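Local coordinates for protein serine--tRNA ligase, cytoplasmic (Candida albicans, PDB 3QO8) that attaches serine to tRNA(Ser) in two steps, first activating the amino acid with ATP to seryl-adenylate and then passing it to the acceptor end of the tRNA, at residues Leu196-Ser201 against Glu324-Ser329; Lys202-Leu207 against Ile301-Leu306; Asp50-Lys55 against Ser84-Glu89; Lys40-Leu45 against Glu96-Leu101. One frame throughout, in Å; residues are numbered along the deposited sequence.

Contact 1. Residues Leu196-Ser201 against Glu324-Ser329; sequences LSFLSS and EEFYQS. With SSA (5'-O-(N-(L-seryl)-sulfamoyl)adenosine), chain D.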
# COMPACT_ATOMS: atom_id res chain seq x y z
N LEU A 196 0.86 0.70 18.78
CA LEU A 196 0.16 1.99 18.88
C LEU A 196 -0.24 2.30 20.31
O LEU A 196 -0.08 3.42 20.79
CB LEU A 196 -1.09 2.01 17.98
CG LEU A 196 -0.80 2.06 16.48
CD1 LEU A 196 -2.09 1.88 15.66
CD2 LEU A 196 -0.13 3.39 16.13
N SER A 197 -0.76 1.29 21.00
CA SER A 197 -1.23 1.48 22.37
C SER A 197 -0.05 1.79 23.27
O SER A 197 -0.11 2.69 24.13
CB SER A 197 -1.94 0.22 22.87
OG SER A 197 -2.41 0.39 24.19
N PHE A 198 1.04 1.05 23.05
CA PHE A 198 2.28 1.21 23.81
C PHE A 198 2.81 2.64 23.70
O PHE A 198 3.12 3.28 24.70
CB PHE A 198 3.31 0.20 23.30
CG PHE A 198 4.64 0.25 24.01
CD1 PHE A 198 4.85 -0.49 25.18
CD2 PHE A 198 5.69 1.00 23.50
CE1 PHE A 198 6.08 -0.45 25.83
CE2 PHE A 198 6.93 1.04 24.15
CZ PHE A 198 7.12 0.30 25.31
N LEU A 199 2.92 3.14 22.47
CA LEU A 199 3.45 4.49 22.28
C LEU A 199 2.45 5.56 22.71
O LEU A 199 2.83 6.60 23.24
CB LEU A 199 3.88 4.71 20.83
CG LEU A 199 5.13 3.96 20.35
CD1 LEU A 199 5.39 4.28 18.88
CD2 LEU A 199 6.36 4.32 21.22
N SER A 200 1.17 5.30 22.48
CA SER A 200 0.13 6.25 22.88
C SER A 200 0.17 6.47 24.40
O SER A 200 -0.03 7.59 24.88
CB SER A 200 -1.25 5.76 22.40
OG SER A 200 -2.28 6.43 23.09
N SER A 201 0.45 5.41 25.15
CA SER A 201 0.55 5.52 26.61
C SER A 201 1.73 6.38 27.02
O SER A 201 1.81 6.83 28.15
CB SER A 201 0.71 4.13 27.24
OG SER A 201 -0.52 3.43 27.20
N GLU A 324 13.61 -0.52 23.43
CA GLU A 324 14.11 -1.58 24.30
C GLU A 324 12.99 -2.09 25.21
O GLU A 324 12.79 -3.30 25.35
CB GLU A 324 15.27 -1.06 25.15
CG GLU A 324 16.50 -0.73 24.34
CD GLU A 324 17.66 -0.34 25.23
OE1 GLU A 324 18.18 -1.23 25.96
OE2 GLU A 324 18.05 0.84 25.22
N GLU A 325 12.27 -1.17 25.82
CA GLU A 325 11.17 -1.54 26.70
C GLU A 325 10.15 -2.38 25.94
O GLU A 325 9.64 -3.39 26.44
CB GLU A 325 10.51 -0.30 27.31
CG GLU A 325 9.40 -0.62 28.29
CD GLU A 325 8.66 0.63 28.78
OE1 GLU A 325 9.09 1.76 28.47
OE2 GLU A 325 7.63 0.46 29.47
N PHE A 326 9.84 -1.98 24.71
CA PHE A 326 8.93 -2.75 23.87
C PHE A 326 9.41 -4.20 23.68
O PHE A 326 8.64 -5.14 23.88
CB PHE A 326 8.74 -2.04 22.52
CG PHE A 326 7.73 -2.71 21.60
CD1 PHE A 326 6.37 -2.48 21.75
CD2 PHE A 326 8.15 -3.57 20.59
CE1 PHE A 326 5.44 -3.09 20.90
CE2 PHE A 326 7.24 -4.19 19.75
CZ PHE A 326 5.88 -3.95 19.90
N TYR A 327 10.68 -4.39 23.31
CA TYR A 327 11.18 -5.76 23.10
C TYR A 327 11.31 -6.54 24.40
O TYR A 327 11.09 -7.75 24.44
CB TYR A 327 12.46 -5.78 22.24
CG TYR A 327 12.06 -5.36 20.86
CD1 TYR A 327 11.45 -6.26 20.01
CD2 TYR A 327 12.17 -4.04 20.46
CE1 TYR A 327 11.01 -5.87 18.75
CE2 TYR A 327 11.73 -3.64 19.21
CZ TYR A 327 11.15 -4.55 18.37
OH TYR A 327 10.68 -4.16 17.12
N GLN A 328 11.63 -5.83 25.48
CA GLN A 328 11.65 -6.49 26.78
C GLN A 328 10.26 -7.02 27.11
O GLN A 328 10.13 -8.12 27.66
CB GLN A 328 12.11 -5.53 27.87
CG GLN A 328 13.57 -5.19 27.76
CD GLN A 328 14.04 -4.35 28.91
OE1 GLN A 328 13.42 -4.34 29.97
NE2 GLN A 328 15.14 -3.63 28.71
N SER A 329 9.24 -6.25 26.76
CA SER A 329 7.86 -6.61 27.06
C SER A 329 7.42 -7.84 26.26
O SER A 329 6.49 -8.55 26.64
CB SER A 329 6.92 -5.43 26.79
OG SER A 329 6.52 -5.37 25.43
N10 SSA D . 9.44 -10.29 34.62
CA SSA D . 8.36 -11.17 34.19
CB SSA D . 7.13 -10.32 33.89
OG SSA D . 6.07 -11.15 33.39
C9 SSA D . 8.79 -11.93 32.96
O9 SSA D . 8.05 -12.76 32.46
N8 SSA D . 9.98 -11.63 32.46
S1 SSA D . 10.48 -12.24 31.06
O1S SSA D . 11.64 -11.53 30.63
O2S SSA D . 10.78 -13.64 31.22
O5' SSA D . 9.34 -12.10 30.03
C5' SSA D . 9.12 -10.87 29.33
C4' SSA D . 7.72 -10.92 28.73
O4' SSA D . 7.67 -11.81 27.61
C3' SSA D . 6.70 -11.44 29.73
O3' SSA D . 6.01 -10.37 30.37
C2' SSA D . 5.74 -12.27 28.91
O2' SSA D . 4.62 -11.47 28.52
C1' SSA D . 6.51 -12.65 27.66
N9 SSA D . 6.89 -14.08 27.81
C8 SSA D . 8.10 -14.57 28.12
N7 SSA D . 8.02 -15.92 28.17
C5 SSA D . 6.74 -16.27 27.89
C6 SSA D . 6.07 -17.48 27.79
N6 SSA D . 6.72 -18.66 27.99
N1 SSA D . 4.76 -17.47 27.48
C2 SSA D . 4.10 -16.32 27.27
N3 SSA D . 4.72 -15.14 27.36
C4 SSA D . 6.04 -15.09 27.67
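F198 and F326 form a T-shaped aromatic contact that joins the C-terminal ends of helices 183-200 and 312-329 in the catalytic core. The edge of F326 points at the face of F198, with ring centroids 5.4 Å apart and planes at 76°. Its leading atom, F326 CD1, lies 3.9 Å from F198 CG, offset toward the rim of the F198 ring. F326 CB sits over the same face, 4.3 Å from the F198 centroid, in a CH-pi contact. With CG anti to the backbone N (chi1 -179°), the F198 ring is carried toward helix 312-329 until CZ stands 3.6 Å from the backbone N of F326. Both helices pack against the antiparallel sheet of the class II synthetase fold: L199 touches I301 and Q303 of strand 297-307, and Y327 touches L367 and V368 of strand 363-372. The extended chain of E325 crosses the CZ end of F198 obliquely, with CB at the ring edge and the carboxylate plane turned 73° from the ring; its OE1 is engaged in a salt bridge with K202. The ring of Y194 also meets F326. S329 OG bonds back to F326 O at 2.6 Å and also meets Y194 OH, while the carbonyl oxygens of Q328 and S329 border a second bound seryl-sulfamoyl adenosine, separate from the one held by E302, with Q328 O 3.4 Å from its C5' atom.

Contact 2. Residues Lys202-Leu207 against Ile301-Leu306; sequences KGYVPL and IEQFVL. With SSA (5'-O-(N-(L-seryl)-sulfamoyl)adenosine), chain B.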
# COMPACT_ATOMS: atom_id res chain seq x y z
N LYS A 202 2.67 6.57 26.10
CA LYS A 202 3.85 7.38 26.38
C LYS A 202 3.73 8.79 25.82
O LYS A 202 4.71 9.52 25.75
CB LYS A 202 5.09 6.70 25.81
CG LYS A 202 5.48 5.45 26.56
CD LYS A 202 6.66 4.78 25.92
CE LYS A 202 7.04 3.55 26.71
NZ LYS A 202 7.39 3.91 28.11
N GLY A 203 2.53 9.16 25.40
CA GLY A 203 2.28 10.50 24.91
C GLY A 203 2.49 10.71 23.42
O GLY A 203 2.41 11.84 22.95
N TYR A 204 2.75 9.63 22.68
CA TYR A 204 2.87 9.73 21.23
C TYR A 204 1.49 9.86 20.62
O TYR A 204 0.53 9.24 21.09
CB TYR A 204 3.54 8.49 20.64
CG TYR A 204 5.03 8.36 20.88
CD1 TYR A 204 5.92 8.33 19.81
CD2 TYR A 204 5.54 8.25 22.17
CE1 TYR A 204 7.31 8.19 20.03
CE2 TYR A 204 6.91 8.13 22.39
CZ TYR A 204 7.79 8.10 21.32
OH TYR A 204 9.15 7.97 21.56
N VAL A 205 1.39 10.64 19.56
CA VAL A 205 0.14 10.79 18.83
C VAL A 205 0.08 9.79 17.67
O VAL A 205 0.93 9.82 16.79
CB VAL A 205 0.04 12.22 18.28
CG1 VAL A 205 -1.19 12.38 17.37
CG2 VAL A 205 0.02 13.23 19.43
N PRO A 206 -0.91 8.88 17.68
CA PRO A 206 -1.03 7.94 16.57
C PRO A 206 -1.24 8.68 15.27
O PRO A 206 -2.06 9.60 15.18
CB PRO A 206 -2.28 7.13 16.92
CG PRO A 206 -2.36 7.22 18.43
CD PRO A 206 -1.90 8.62 18.74
N LEU A 207 -0.49 8.29 14.25
CA LEU A 207 -0.60 9.00 12.98
C LEU A 207 -0.45 8.00 11.85
O LEU A 207 0.64 7.47 11.66
CB LEU A 207 0.50 10.06 12.90
CG LEU A 207 0.46 11.05 11.74
CD1 LEU A 207 -0.85 11.84 11.77
CD2 LEU A 207 1.65 11.98 11.80
N ILE A 301 5.33 0.20 12.84
CA ILE A 301 5.08 1.26 13.80
C ILE A 301 6.39 2.01 14.03
O ILE A 301 7.39 1.42 14.45
CB ILE A 301 4.53 0.72 15.13
CG1 ILE A 301 3.25 -0.10 14.89
CG2 ILE A 301 4.28 1.88 16.11
CD1 ILE A 301 2.21 0.62 14.04
N GLU A 302 6.35 3.31 13.78
CA GLU A 302 7.51 4.19 13.74
C GLU A 302 7.41 5.23 14.86
O GLU A 302 6.34 5.79 15.11
CB GLU A 302 7.49 4.94 12.40
CG GLU A 302 8.64 5.92 12.19
CD GLU A 302 9.96 5.23 11.87
OE1 GLU A 302 10.00 3.98 11.91
OE2 GLU A 302 10.95 5.94 11.55
N GLN A 303 8.52 5.50 15.54
CA GLN A 303 8.61 6.68 16.41
C GLN A 303 9.13 7.84 15.59
O GLN A 303 10.19 7.73 14.96
CB GLN A 303 9.60 6.46 17.55
CG GLN A 303 9.27 5.34 18.48
CD GLN A 303 10.31 5.24 19.59
OE1 GLN A 303 10.43 6.13 20.42
NE2 GLN A 303 11.08 4.16 19.59
N PHE A 304 8.42 8.97 15.58
CA PHE A 304 8.97 10.14 14.92
C PHE A 304 8.81 11.33 15.84
O PHE A 304 7.71 11.62 16.32
CB PHE A 304 8.33 10.43 13.55
CG PHE A 304 9.04 11.54 12.79
CD1 PHE A 304 10.07 11.24 11.91
CD2 PHE A 304 8.73 12.86 13.03
CE1 PHE A 304 10.75 12.25 11.24
CE2 PHE A 304 9.41 13.89 12.36
CZ PHE A 304 10.42 13.58 11.47
N VAL A 305 9.91 12.03 16.09
CA VAL A 305 9.93 13.07 17.10
C VAL A 305 10.63 14.32 16.60
O VAL A 305 11.66 14.24 15.93
CB VAL A 305 10.65 12.59 18.39
CG1 VAL A 305 10.61 13.69 19.46
CG2 VAL A 305 10.03 11.31 18.91
N LEU A 306 10.05 15.47 16.92
CA LEU A 306 10.67 16.76 16.68
C LEU A 306 10.93 17.37 18.04
O LEU A 306 10.06 17.36 18.91
CB LEU A 306 9.72 17.66 15.87
CG LEU A 306 9.26 17.20 14.48
CD1 LEU A 306 8.15 16.18 14.61
CD2 LEU A 306 8.72 18.40 13.69
N10 SSA B . 12.46 5.13 9.51
CA SSA B . 13.61 4.32 9.91
CB SSA B . 13.40 3.78 11.33
OG SSA B . 12.37 2.78 11.34
C9 SSA B . 13.81 3.18 8.95
O9 SSA B . 13.01 2.95 8.05
N8 SSA B . 14.90 2.44 9.14
S1 SSA B . 15.13 1.02 8.43
O1S SSA B . 15.38 1.13 7.02
O2S SSA B . 16.22 0.37 9.07
O5' SSA B . 13.89 0.13 8.65
C5' SSA B . 13.37 -0.08 9.95
C4' SSA B . 13.12 -1.58 10.16
O4' SSA B . 12.19 -2.13 9.21
C3' SSA B . 14.35 -2.44 10.01
O3' SSA B . 15.16 -2.35 11.19
C2' SSA B . 13.73 -3.81 9.79
O2' SSA B . 13.30 -4.37 11.05
C1' SSA B . 12.48 -3.50 8.97
N9 SSA B . 12.75 -3.70 7.53
C8 SSA B . 13.55 -2.96 6.75
N7 SSA B . 13.54 -3.48 5.50
C5 SSA B . 12.72 -4.54 5.52
C6 SSA B . 12.32 -5.44 4.55
N6 SSA B . 12.80 -5.32 3.29
N1 SSA B . 11.45 -6.43 4.88
C2 SSA B . 10.99 -6.54 6.13
N3 SSA B . 11.36 -5.67 7.09
C4 SSA B . 12.23 -4.68 6.80
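Y204 and Q303 bury most of the surface here, and V305 adds a smaller share. The phenol of Y204 extends toward strand 301-306 and its OH comes within 2.5 Å of Q303 OE1, a weak hydrogen bond whose proton has another acceptor within range. Ring and amide planes stand 60° apart, and CB and CG of Q303 lie alongside Y204 CE1, with Q303 CG 3.8 Å from it. Extension beyond CG (chi2 -179°) carries the Q303 amide out to the hydroxyl; its NE2 is bound to M319 O, so the amide links the tyrosine to helix 312-329. V305 CG2 touches the ring 4.3 Å from Y204 CE1. Just before the tyrosine, G203 with positive phi is the C' residue of a Schellman motif that ends helix 183-200. Strand 205-208 pairs with 269-278, which in turn pairs with 297-307, and Y204 reaches across that middle strand, touching A272, to Q303. Through an antiparallel pairing of L207 with a strand of the second subunit, the sheet runs on across the interface. Next to Q303, E302 accepts hydrogen bonds from the seryl OG (to OE1, 2.7 Å) and amino N10 (to OE2, 2.7 Å) of the bound seryl-sulfamoyl adenosine; OE1 also forms a salt bridge with K300. The contact thus lies one residue from the serine pocket, on the antiparallel sheet characteristic of class II aminoacyl-tRNA synthetases.

Contact 3. Residues Asp50-Lys55 against Ser84-Glu89; sequences DEHNKK and SNEKKE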
# COMPACT_ATOMS: atom_id res chain seq x y z
N ASP A 50 24.52 43.56 -8.00
CA ASP A 50 24.28 44.75 -7.18
C ASP A 50 24.84 46.02 -7.82
O ASP A 50 24.16 47.05 -7.88
CB ASP A 50 24.90 44.56 -5.79
CG ASP A 50 23.86 44.39 -4.70
OD1 ASP A 50 23.31 43.28 -4.57
OD2 ASP A 50 23.59 45.38 -3.98
N GLU A 51 26.07 45.93 -8.31
CA GLU A 51 26.72 47.07 -8.95
C GLU A 51 25.98 47.49 -10.22
O GLU A 51 25.84 48.68 -10.50
CB GLU A 51 28.17 46.74 -9.28
CG GLU A 51 28.99 46.33 -8.07
CD GLU A 51 30.44 46.07 -8.42
OE1 GLU A 51 31.12 45.35 -7.66
OE2 GLU A 51 30.90 46.59 -9.46
N HIS A 52 25.54 46.50 -10.99
CA HIS A 52 24.82 46.80 -12.23
C HIS A 52 23.50 47.50 -11.91
O HIS A 52 23.10 48.41 -12.63
CB HIS A 52 24.59 45.53 -13.06
CG HIS A 52 25.75 45.18 -13.95
ND1 HIS A 52 26.97 44.77 -13.47
CD2 HIS A 52 25.87 45.19 -15.30
CE1 HIS A 52 27.79 44.54 -14.48
NE2 HIS A 52 27.14 44.79 -15.60
N ASN A 53 22.84 47.07 -10.84
CA ASN A 53 21.63 47.76 -10.40
C ASN A 53 21.93 49.21 -10.03
O ASN A 53 21.20 50.12 -10.41
CB ASN A 53 20.97 47.03 -9.23
CG ASN A 53 20.21 45.80 -9.67
OD1 ASN A 53 19.91 45.64 -10.85
ND2 ASN A 53 19.91 44.93 -8.72
N LYS A 54 23.01 49.42 -9.28
CA LYS A 54 23.41 50.77 -8.91
C LYS A 54 23.70 51.62 -10.16
O LYS A 54 23.20 52.75 -10.27
CB LYS A 54 24.61 50.75 -7.95
CG LYS A 54 24.29 50.13 -6.59
CD LYS A 54 25.41 50.36 -5.58
CE LYS A 54 26.60 49.42 -5.80
NZ LYS A 54 26.47 48.12 -5.07
N LYS A 55 24.48 51.09 -11.09
CA LYS A 55 24.77 51.81 -12.34
C LYS A 55 23.50 52.07 -13.14
O LYS A 55 23.29 53.18 -13.64
CB LYS A 55 25.79 51.05 -13.20
CG LYS A 55 27.22 51.08 -12.68
CD LYS A 55 28.18 50.49 -13.71
CE LYS A 55 29.63 50.48 -13.22
NZ LYS A 55 29.83 49.52 -12.09
N SER A 84 22.20 46.66 -19.23
CA SER A 84 21.08 45.74 -19.16
C SER A 84 21.43 44.37 -19.75
O SER A 84 21.12 43.34 -19.16
CB SER A 84 19.85 46.31 -19.87
OG SER A 84 18.84 45.34 -19.91
N ASN A 85 22.08 44.37 -20.91
CA ASN A 85 22.52 43.11 -21.51
C ASN A 85 23.49 42.34 -20.62
O ASN A 85 23.42 41.12 -20.52
CB ASN A 85 23.10 43.34 -22.90
CG ASN A 85 22.03 43.69 -23.91
OD1 ASN A 85 20.90 43.23 -23.81
ND2 ASN A 85 22.39 44.53 -24.89
N GLU A 86 24.39 43.07 -19.97
CA GLU A 86 25.33 42.45 -19.02
C GLU A 86 24.58 41.88 -17.82
O GLU A 86 24.87 40.77 -17.37
CB GLU A 86 26.37 43.47 -18.55
CG GLU A 86 27.36 43.86 -19.62
CD GLU A 86 28.23 45.03 -19.20
OE1 GLU A 86 28.08 45.48 -18.05
OE2 GLU A 86 29.04 45.50 -20.03
N LYS A 87 23.62 42.64 -17.31
CA LYS A 87 22.81 42.19 -16.18
C LYS A 87 22.07 40.90 -16.51
O LYS A 87 22.03 39.99 -15.68
CB LYS A 87 21.83 43.28 -15.76
CG LYS A 87 20.90 42.88 -14.62
CD LYS A 87 19.87 43.97 -14.35
CE LYS A 87 18.88 43.56 -13.28
NZ LYS A 87 18.03 44.70 -12.86
N LYS A 88 21.49 40.83 -17.70
CA LYS A 88 20.83 39.61 -18.13
C LYS A 88 21.76 38.41 -17.99
O LYS A 88 21.37 37.36 -17.46
CB LYS A 88 20.35 39.72 -19.58
CG LYS A 88 19.16 40.65 -19.75
CD LYS A 88 18.66 40.66 -21.18
CE LYS A 88 17.62 41.75 -21.37
NZ LYS A 88 17.10 41.78 -22.77
N GLU A 89 22.98 38.56 -18.47
CA GLU A 89 23.95 37.47 -18.41
C GLU A 89 24.29 37.11 -16.96
O GLU A 89 24.29 35.93 -16.60
CB GLU A 89 25.22 37.85 -19.18
CG GLU A 89 26.15 36.68 -19.41
CD GLU A 89 25.43 35.49 -20.02
OE1 GLU A 89 24.46 35.71 -20.78
OE2 GLU A 89 25.82 34.34 -19.73
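H52 and K87 each donate a hydrogen bond across the gap between the two helices, to E86 and N53 respectively. H52 NE2 gives its N-H to E86 OE1 at 2.7 Å; the N-H...O angle is 148° and the oxygen lies 19° out of the imidazole plane. E86 receives it on the anti lone pair of OE1, with the carboxylate turned steeply from the ring. Both imidazole nitrogens are engaged, since ND1 is paired with D48 O one turn earlier, and this fixes the rotation of the ring, which also packs on L83 and I90 of helix 74-107. A carbonyl oxygen can only accept, so the pattern is consistent with a doubly protonated, cationic ring favoured by E86. E86 OE2 is held by K82 in a salt bridge, so the carboxylate is shared between a histidine and a lysine. Helices 30-65 and 74-107 are the two helices of the antiparallel coiled-coil arm of the SerRS N-terminal domain, which is involved in tRNA binding; here their segment axes pass 10.0 Å apart at 157°. In the other pair, K87 NZ bonds to N53 OD1 at 2.9 Å, slightly tilted from the carbonyl plane. The lysine chain is fully extended, and its aliphatic part packs on L49 and L56, leaving the ammonium to reach the amide oxygen.

Contact 4. Residues Lys40-Leu45 against Glu96-Leu101; sequences KEWVKL and EADKNL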
# COMPACT_ATOMS: atom_id res chain seq x y z
N LYS A 40 32.01 31.35 -3.46
CA LYS A 40 32.71 32.60 -3.71
C LYS A 40 32.35 33.15 -5.09
O LYS A 40 32.20 34.36 -5.26
CB LYS A 40 34.22 32.43 -3.58
CG LYS A 40 34.68 32.00 -2.19
CD LYS A 40 36.19 32.12 -2.04
CE LYS A 40 36.62 31.62 -0.67
NZ LYS A 40 38.10 31.47 -0.56
N GLU A 41 32.23 32.26 -6.07
CA GLU A 41 31.80 32.69 -7.40
C GLU A 41 30.41 33.29 -7.32
O GLU A 41 30.13 34.34 -7.89
CB GLU A 41 31.84 31.52 -8.38
CG GLU A 41 33.24 31.00 -8.61
CD GLU A 41 34.22 32.12 -8.93
OE1 GLU A 41 33.83 33.08 -9.63
OE2 GLU A 41 35.40 32.04 -8.48
N TRP A 42 29.53 32.62 -6.59
CA TRP A 42 28.18 33.11 -6.43
C TRP A 42 28.17 34.51 -5.81
O TRP A 42 27.48 35.40 -6.30
CB TRP A 42 27.36 32.14 -5.57
CG TRP A 42 25.99 32.65 -5.33
CD1 TRP A 42 24.93 32.55 -6.17
CD2 TRP A 42 25.54 33.36 -4.18
NE1 TRP A 42 23.83 33.16 -5.61
CE2 TRP A 42 24.18 33.66 -4.38
CE3 TRP A 42 26.15 33.77 -2.99
CZ2 TRP A 42 23.42 34.35 -3.44
CZ3 TRP A 42 25.39 34.46 -2.05
CH2 TRP A 42 24.04 34.74 -2.29
N VAL A 43 28.95 34.70 -4.75
CA VAL A 43 29.04 36.00 -4.09
C VAL A 43 29.52 37.08 -5.05
O VAL A 43 28.99 38.19 -5.06
CB VAL A 43 29.96 35.97 -2.86
CG1 VAL A 43 30.22 37.38 -2.35
CG2 VAL A 43 29.36 35.11 -1.76
N LYS A 44 30.54 36.74 -5.85
CA LYS A 44 31.05 37.67 -6.86
C LYS A 44 29.95 38.12 -7.80
O LYS A 44 29.79 39.31 -8.08
CB LYS A 44 32.20 37.02 -7.64
CG LYS A 44 33.53 37.00 -6.88
CD LYS A 44 34.48 35.92 -7.39
CE LYS A 44 34.74 36.05 -8.89
NZ LYS A 44 35.49 37.29 -9.23
N LEU A 45 29.18 37.15 -8.29
CA LEU A 45 28.06 37.47 -9.17
C LEU A 45 27.02 38.36 -8.50
O LEU A 45 26.49 39.28 -9.12
CB LEU A 45 27.43 36.18 -9.70
CG LEU A 45 28.31 35.44 -10.72
CD1 LEU A 45 27.80 34.04 -10.98
CD2 LEU A 45 28.39 36.24 -12.01
N GLU A 96 22.50 29.83 -12.13
CA GLU A 96 23.18 28.58 -12.41
C GLU A 96 24.12 28.22 -11.27
O GLU A 96 24.24 27.05 -10.89
CB GLU A 96 23.95 28.67 -13.73
CG GLU A 96 24.65 27.38 -14.15
CD GLU A 96 23.67 26.27 -14.52
OE1 GLU A 96 22.45 26.51 -14.52
OE2 GLU A 96 24.14 25.15 -14.82
N ALA A 97 24.79 29.22 -10.73
CA ALA A 97 25.73 29.02 -9.63
C ALA A 97 25.00 28.58 -8.37
O ALA A 97 25.45 27.67 -7.67
CB ALA A 97 26.51 30.29 -9.36
N ASP A 98 23.88 29.22 -8.09
CA ASP A 98 23.09 28.88 -6.92
C ASP A 98 22.62 27.45 -7.04
O ASP A 98 22.60 26.71 -6.05
CB ASP A 98 21.88 29.81 -6.79
CG ASP A 98 21.23 29.72 -5.42
OD1 ASP A 98 21.97 29.69 -4.42
OD2 ASP A 98 19.99 29.67 -5.35
N LYS A 99 22.24 27.07 -8.25
CA LYS A 99 21.75 25.72 -8.52
C LYS A 99 22.83 24.66 -8.28
O LYS A 99 22.58 23.65 -7.61
CB LYS A 99 21.25 25.63 -9.96
CG LYS A 99 20.78 24.26 -10.40
CD LYS A 99 20.20 24.29 -11.81
CE LYS A 99 19.94 22.89 -12.35
NZ LYS A 99 18.91 22.16 -11.56
N ASN A 100 24.01 24.90 -8.82
CA ASN A 100 25.10 23.94 -8.69
C ASN A 100 25.64 23.89 -7.27
O ASN A 100 26.10 22.86 -6.81
CB ASN A 100 26.23 24.26 -9.68
CG ASN A 100 25.81 24.07 -11.12
OD1 ASN A 100 24.81 23.40 -11.41
ND2 ASN A 100 26.56 24.66 -12.04
N LEU A 101 25.60 25.03 -6.60
CA LEU A 101 26.04 25.09 -5.22
C LEU A 101 25.13 24.23 -4.35
O LEU A 101 25.60 23.35 -3.64
CB LEU A 101 26.06 26.54 -4.72
CG LEU A 101 26.32 26.77 -3.24
CD1 LEU A 101 27.74 26.36 -2.88
CD2 LEU A 101 26.09 28.24 -2.92
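Apolar contacts carry most of this meeting, and they centre on the small side chain of A97. Its CB methyl lies at the edge of the W42 indole, near the ring plane and 4.2 Å from W42 CD1, and it also touches L45, whose CD1 is 4.3 Å away. The nearest CA pair, W42 and A97 at 5.7 Å, falls at this same alanine, consistent with a small residue at the nearest point. W42 gains its position through chi1 of 177°, which places CG anti to the backbone N and points the indole at the other helix.

A second group of contacts joins the indole to D98. The two side chains lie alongside each other and point the same way, with ring and carboxylate planes 34° apart; D98 CB is 4.1 Å from W42 NE1, and the backbone N of D98 is 4.0 Å from W42 CD1. The polar ends find partners on helix 74-107: W42 NE1 is hydrogen-bonded to OE2 of E94, one turn before D98, and D98 OD2 forms a salt bridge with R102, one turn after it.

The segments run antiparallel, their axes 9.3 Å apart at closest approach and at 157° to each other. They belong to helices 30-65 and 74-107, the two helices of the N-terminal coiled-coil arm, where L101 also packs on I35 of the partner helix.

From the N terminus, helix 30-65 runs out along the arm and helix 74-107 returns, and contacts 4 and 3 tie the two together. Contact 3 closes the inner loop around the hairpin turn, and contact 4 encloses it, with centres 16 Å apart. Both are complete before the catalytic core begins its own pairings. There contact 1 spans the longer stretch of chain, from helix 183-200 to helix 312-329, and contact 2 sits within it, joining the turn leading into strand 205-208 to strand 297-307. These two share the end of helix 183-200, where L199 packs on strand 297-307 and its O probably accepts a hydrogen bond from Y204 N. Centres of contacts 1 and 3 are 62 Å apart.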